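Local structure of threonine synthase (Brucella melitensis bv. 1, 4F4F) at residues A[238-243]-A[269-274]; A[255-258]-A[264-267]. The protein probably catalyses the pyridoxal-phosphate-dependent conversion of O-phospho-L-homoserine and water into L-threonine and phosphate, the final step of threonine biosynthesis. One frame throughout, in Å; residues are numbered along the deposited sequence.

Contact 1. Residues A[238-243]-A[269-274]; sequences YYFTAA and YVAKRM
Y239 and F240 meet A271 and M274 where two helices, 236-245 and 263-274, pack together in the pyridoxal-phosphate-binding part of this fold type II enzyme. The short segments lie 9.8 Å apart axis to axis, with 69° between their directions, and the interface is apolar; no hydrogen bond crosses it. F240 carries most of the contact from the first helix. Its CB leaves the helix beside the interface, but with CG anti to the carbonyl carbon (chi1 -80°) the ring swings over toward the second helix. From there F240 CD1 passes 4.1 Å from A271 CB, and the next carbon, CE1, comes closer, 3.7 Å from that same methyl. CE1 also lies 4.1 Å from M274 SD, while CZ, the tip of the ring, passes 4.2 Å from A271 O. Sulfur and ring make a Met-aromatic contact: M274 SD sits 5.3 Å from the centroid of the F240 ring in an oblique approach. V63 of helix 56-64 touches F240 too, and V236, one turn earlier on the first helix, touches both A271 and M274. The small side chain of A271 is consistent with the near approach of the backbones: the closest pair of CA atoms, those of Y239 and A271, are 6.7 Å apart. Beside that approach, A271 CB also touches the root of the tyrosine side chain, at Y239 CB, 3.9 Å away.

Contact 2. Residues A[255-258]-A[264-267]; sequences FTVP and DIFA. With PLP (pyridoxal-5'-phosphate), chain C.
V257 packs its two methyls against D264 and I265, one to each, where a central strand meets the first turn of the helix that follows it. Along the strand, F255 starts toward the helix from its CB, but its ring turns away and packs on V410 and L412. T256 faces the other side of the sheet, its backbone paired with V410 and L412 of the neighbouring parallel strand. V257 points back at the helix. V257 CG1, anti to the backbone N, comes within 3.2 Å of D264 CG, the two side chains running in opposite directions; V257 CG2 lies 3.8 Å from I265 CG1, and there the side chains cross obliquely. P258 CB points away, and the residue presents its carbonyl: P258 O is 3.1 Å from D264 OD2, two acceptors without a hydrogen bond, and 3.4 Å from PLP C6, a carbon of the cofactor ring. D264 folds back over its own backbone (chi1 46°), and its OD1 accepts the next amide, I265 N, at 2.7 Å, on its anti side and 24° out of the carboxylate plane. That bond helps fix the carboxylate's rotation. D264 OD1 is also 2.7 Å from PLP O1P; oxygens so close probably share a proton. D264 N donates to PLP O3P at 2.9 Å (N-H...O 152°), and the amides of G260, N261 and F262 bind the cofactor as well. Strand end, glycine-containing loop and helix N-terminus form the phosphate-binding cup of fold type II PLP enzymes, here within the beta-alpha-beta unit 253-258, 263-274, 278-285.

In the fold
Contact 1 and contact 2, with centres 10 Å apart, use different turns of helix 263-274: the first turn helps hold the cofactor phosphate in contact 2, the last ones pack on helix 236-245 in contact 1. Y239 bridges the two. Its hydroxyl probably hydrogen-bonds the helix backbone, Y239 OH lying 2.9 Å from D264 O, and Y239 OH is 3.5 Å from V257 CG2. Farther down the ring, Y239 CD1 comes within 3.6 Å of F255 CD2 in an edge-to-face pair. The tyrosine thus ties helix 236-245 to strand and helix behind the phosphate site, its side chain about 8 Å from PLP at the nearest atoms.

Contact 1. Residues A[238-243]-A[269-274]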
# COMPACT_ATOMS: atom_id res chain seq x y z
N TYR A 238 2.35 -4.80 -10.95
CA TYR A 238 3.42 -5.76 -10.73
C TYR A 238 2.91 -7.21 -10.70
O TYR A 238 3.68 -8.14 -10.90
CB TYR A 238 4.31 -5.41 -9.57
CG TYR A 238 3.62 -5.14 -8.28
CD1 TYR A 238 3.04 -6.16 -7.56
CD2 TYR A 238 3.65 -3.88 -7.72
CE1 TYR A 238 2.42 -5.89 -6.33
CE2 TYR A 238 3.05 -3.62 -6.51
CZ TYR A 238 2.44 -4.62 -5.83
OH TYR A 238 1.85 -4.34 -4.59
N TYR A 239 1.61 -7.38 -10.50
CA TYR A 239 1.02 -8.72 -10.69
C TYR A 239 1.10 -9.13 -12.15
O TYR A 239 1.56 -10.23 -12.46
CB TYR A 239 -0.41 -8.78 -10.20
CG TYR A 239 -0.49 -8.66 -8.73
CD1 TYR A 239 -0.41 -9.78 -7.92
CD2 TYR A 239 -0.67 -7.43 -8.12
CE1 TYR A 239 -0.50 -9.67 -6.55
CE2 TYR A 239 -0.71 -7.30 -6.74
CZ TYR A 239 -0.65 -8.45 -5.98
OH TYR A 239 -0.75 -8.36 -4.63
N PHE A 240 0.77 -8.22 -13.07
CA PHE A 240 1.00 -8.47 -14.48
C PHE A 240 2.47 -8.71 -14.85
O PHE A 240 2.79 -9.67 -15.57
CB PHE A 240 0.44 -7.31 -15.34
CG PHE A 240 -1.07 -7.39 -15.56
CD1 PHE A 240 -1.96 -6.91 -14.60
CD2 PHE A 240 -1.58 -7.92 -16.72
CE1 PHE A 240 -3.32 -6.95 -14.81
CE2 PHE A 240 -2.95 -7.99 -16.91
CZ PHE A 240 -3.82 -7.51 -15.97
N THR A 241 3.36 -7.84 -14.41
CA THR A 241 4.77 -7.95 -14.86
C THR A 241 5.41 -9.25 -14.32
O THR A 241 6.12 -9.96 -15.06
CB THR A 241 5.58 -6.70 -14.53
OG1 THR A 241 5.64 -6.49 -13.09
CG2 THR A 241 4.99 -5.46 -15.26
N ALA A 242 5.19 -9.57 -13.05
CA ALA A 242 5.67 -10.84 -12.50
C ALA A 242 5.09 -12.04 -13.25
O ALA A 242 5.82 -12.95 -13.63
CB ALA A 242 5.34 -10.93 -11.01
N ALA A 243 3.78 -12.04 -13.48
CA ALA A 243 3.12 -13.17 -14.13
C ALA A 243 3.60 -13.30 -15.58
O ALA A 243 3.79 -14.42 -16.08
CB ALA A 243 1.59 -13.05 -14.07
N TYR A 269 -6.25 -9.18 -6.70
CA TYR A 269 -7.62 -9.55 -7.04
C TYR A 269 -8.10 -8.79 -8.28
O TYR A 269 -8.76 -9.37 -9.18
CB TYR A 269 -8.54 -9.35 -5.83
CG TYR A 269 -10.00 -9.54 -6.12
CD1 TYR A 269 -10.58 -10.80 -6.10
CD2 TYR A 269 -10.80 -8.47 -6.39
CE1 TYR A 269 -11.92 -10.97 -6.38
CE2 TYR A 269 -12.16 -8.63 -6.65
CZ TYR A 269 -12.70 -9.88 -6.64
OH TYR A 269 -14.03 -10.02 -6.96
N VAL A 270 -7.76 -7.52 -8.37
CA VAL A 270 -8.17 -6.69 -9.47
C VAL A 270 -7.52 -7.22 -10.74
O VAL A 270 -8.18 -7.35 -11.78
CB VAL A 270 -7.82 -5.18 -9.27
CG1 VAL A 270 -8.10 -4.39 -10.58
CG2 VAL A 270 -8.65 -4.61 -8.13
N ALA A 271 -6.23 -7.54 -10.67
CA ALA A 271 -5.56 -8.13 -11.82
C ALA A 271 -6.27 -9.38 -12.33
O ALA A 271 -6.49 -9.54 -13.52
CB ALA A 271 -4.12 -8.44 -11.49
N LYS A 272 -6.62 -10.25 -11.40
CA LYS A 272 -7.39 -11.43 -11.72
C LYS A 272 -8.73 -11.07 -12.37
O LYS A 272 -9.10 -11.67 -13.38
CB LYS A 272 -7.62 -12.27 -10.46
CG LYS A 272 -8.33 -13.60 -10.68
CD LYS A 272 -8.43 -14.43 -9.39
CE LYS A 272 -8.88 -15.85 -9.68
NZ LYS A 272 -9.46 -16.54 -8.48
N ARG A 273 -9.46 -10.14 -11.78
CA ARG A 273 -10.72 -9.69 -12.40
C ARG A 273 -10.52 -9.16 -13.83
O ARG A 273 -11.41 -9.30 -14.67
CB ARG A 273 -11.39 -8.62 -11.53
CG ARG A 273 -12.01 -9.15 -10.24
CD ARG A 273 -13.19 -10.08 -10.49
NE ARG A 273 -14.28 -9.40 -11.20
CZ ARG A 273 -15.24 -8.68 -10.62
NH1 ARG A 273 -15.33 -8.58 -9.31
NH2 ARG A 273 -16.15 -8.09 -11.38
N MET A 274 -9.37 -8.54 -14.09
CA MET A 274 -9.09 -8.02 -15.42
C MET A 274 -8.73 -9.11 -16.45
O MET A 274 -8.71 -8.83 -17.63
CB MET A 274 -7.96 -7.00 -15.39
CG MET A 274 -8.27 -5.76 -14.58
SD MET A 274 -6.79 -4.78 -14.31
CE MET A 274 -6.51 -4.19 -15.99

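Contact 2. Residues A[255-258]-A[264-267]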
# COMPACT_ATOMS: atom_id res chain seq x y z
N PHE A 255 0.14 -15.93 -5.95
CA PHE A 255 0.80 -14.89 -5.18
C PHE A 255 0.51 -15.00 -3.70
O PHE A 255 -0.64 -15.21 -3.28
CB PHE A 255 0.35 -13.51 -5.64
CG PHE A 255 0.73 -13.18 -7.06
CD1 PHE A 255 -0.06 -13.57 -8.12
CD2 PHE A 255 1.86 -12.44 -7.33
CE1 PHE A 255 0.26 -13.23 -9.41
CE2 PHE A 255 2.21 -12.12 -8.63
CZ PHE A 255 1.40 -12.52 -9.66
N THR A 256 1.54 -14.76 -2.89
CA THR A 256 1.37 -14.60 -1.46
C THR A 256 1.81 -13.20 -1.07
O THR A 256 2.89 -12.75 -1.44
CB THR A 256 2.17 -15.68 -0.69
OG1 THR A 256 1.72 -16.98 -1.10
CG2 THR A 256 2.00 -15.54 0.85
N VAL A 257 0.98 -12.54 -0.28
CA VAL A 257 1.16 -11.14 0.04
C VAL A 257 1.18 -10.91 1.54
O VAL A 257 0.15 -11.15 2.19
CB VAL A 257 0.01 -10.33 -0.53
CG1 VAL A 257 0.21 -8.84 -0.22
CG2 VAL A 257 -0.14 -10.58 -2.03
N PRO A 258 2.32 -10.44 2.09
CA PRO A 258 2.29 -10.04 3.48
C PRO A 258 1.38 -8.84 3.58
O PRO A 258 1.60 -7.84 2.90
CB PRO A 258 3.78 -9.73 3.81
CG PRO A 258 4.58 -10.09 2.60
CD PRO A 258 3.61 -10.13 1.46
N ASP A 264 -2.79 -4.10 -1.13
CA ASP A 264 -1.84 -4.86 -1.96
C ASP A 264 -2.47 -6.09 -2.60
O ASP A 264 -2.56 -6.22 -3.83
CB ASP A 264 -0.55 -5.24 -1.17
CG ASP A 264 -0.78 -5.80 0.27
OD1 ASP A 264 -1.90 -6.35 0.69
OD2 ASP A 264 0.29 -5.73 1.01
N ILE A 265 -2.97 -6.98 -1.76
CA ILE A 265 -3.59 -8.19 -2.26
C ILE A 265 -4.89 -7.88 -3.01
O ILE A 265 -5.23 -8.59 -3.97
CB ILE A 265 -3.79 -9.26 -1.16
CG1 ILE A 265 -3.89 -10.64 -1.81
CG2 ILE A 265 -4.98 -8.92 -0.26
CD1 ILE A 265 -4.05 -11.81 -0.83
N PHE A 266 -5.60 -6.83 -2.61
CA PHE A 266 -6.80 -6.45 -3.37
C PHE A 266 -6.42 -6.09 -4.82
O PHE A 266 -7.15 -6.41 -5.73
CB PHE A 266 -7.67 -5.37 -2.70
CG PHE A 266 -9.00 -5.19 -3.39
CD1 PHE A 266 -10.05 -6.03 -3.11
CD2 PHE A 266 -9.17 -4.22 -4.41
CE1 PHE A 266 -11.27 -5.93 -3.81
CE2 PHE A 266 -10.37 -4.11 -5.10
CZ PHE A 266 -11.42 -4.97 -4.80
N ALA A 267 -5.27 -5.46 -5.02
CA ALA A 267 -4.75 -5.16 -6.37
C ALA A 267 -4.49 -6.41 -7.20
O ALA A 267 -4.73 -6.40 -8.43
CB ALA A 267 -3.49 -4.29 -6.31
N1 PLP C . 4.68 -5.05 4.39
C2 PLP C . 5.28 -3.80 4.48
C2A PLP C . 6.78 -3.60 4.53
C3 PLP C . 4.43 -2.58 4.51
O3 PLP C . 5.03 -1.34 4.59
C4 PLP C . 2.94 -2.79 4.47
C4A PLP C . 1.97 -1.65 4.48
C5 PLP C . 2.40 -4.16 4.36
C6 PLP C . 3.33 -5.23 4.32
C5A PLP C . 0.87 -4.37 4.26
O4P PLP C . 0.25 -3.79 3.04
P PLP C . -1.36 -3.64 2.74
O1P PLP C . -1.94 -5.02 3.01
O2P PLP C . -1.81 -2.59 3.74
O3P PLP C . -1.54 -3.18 1.31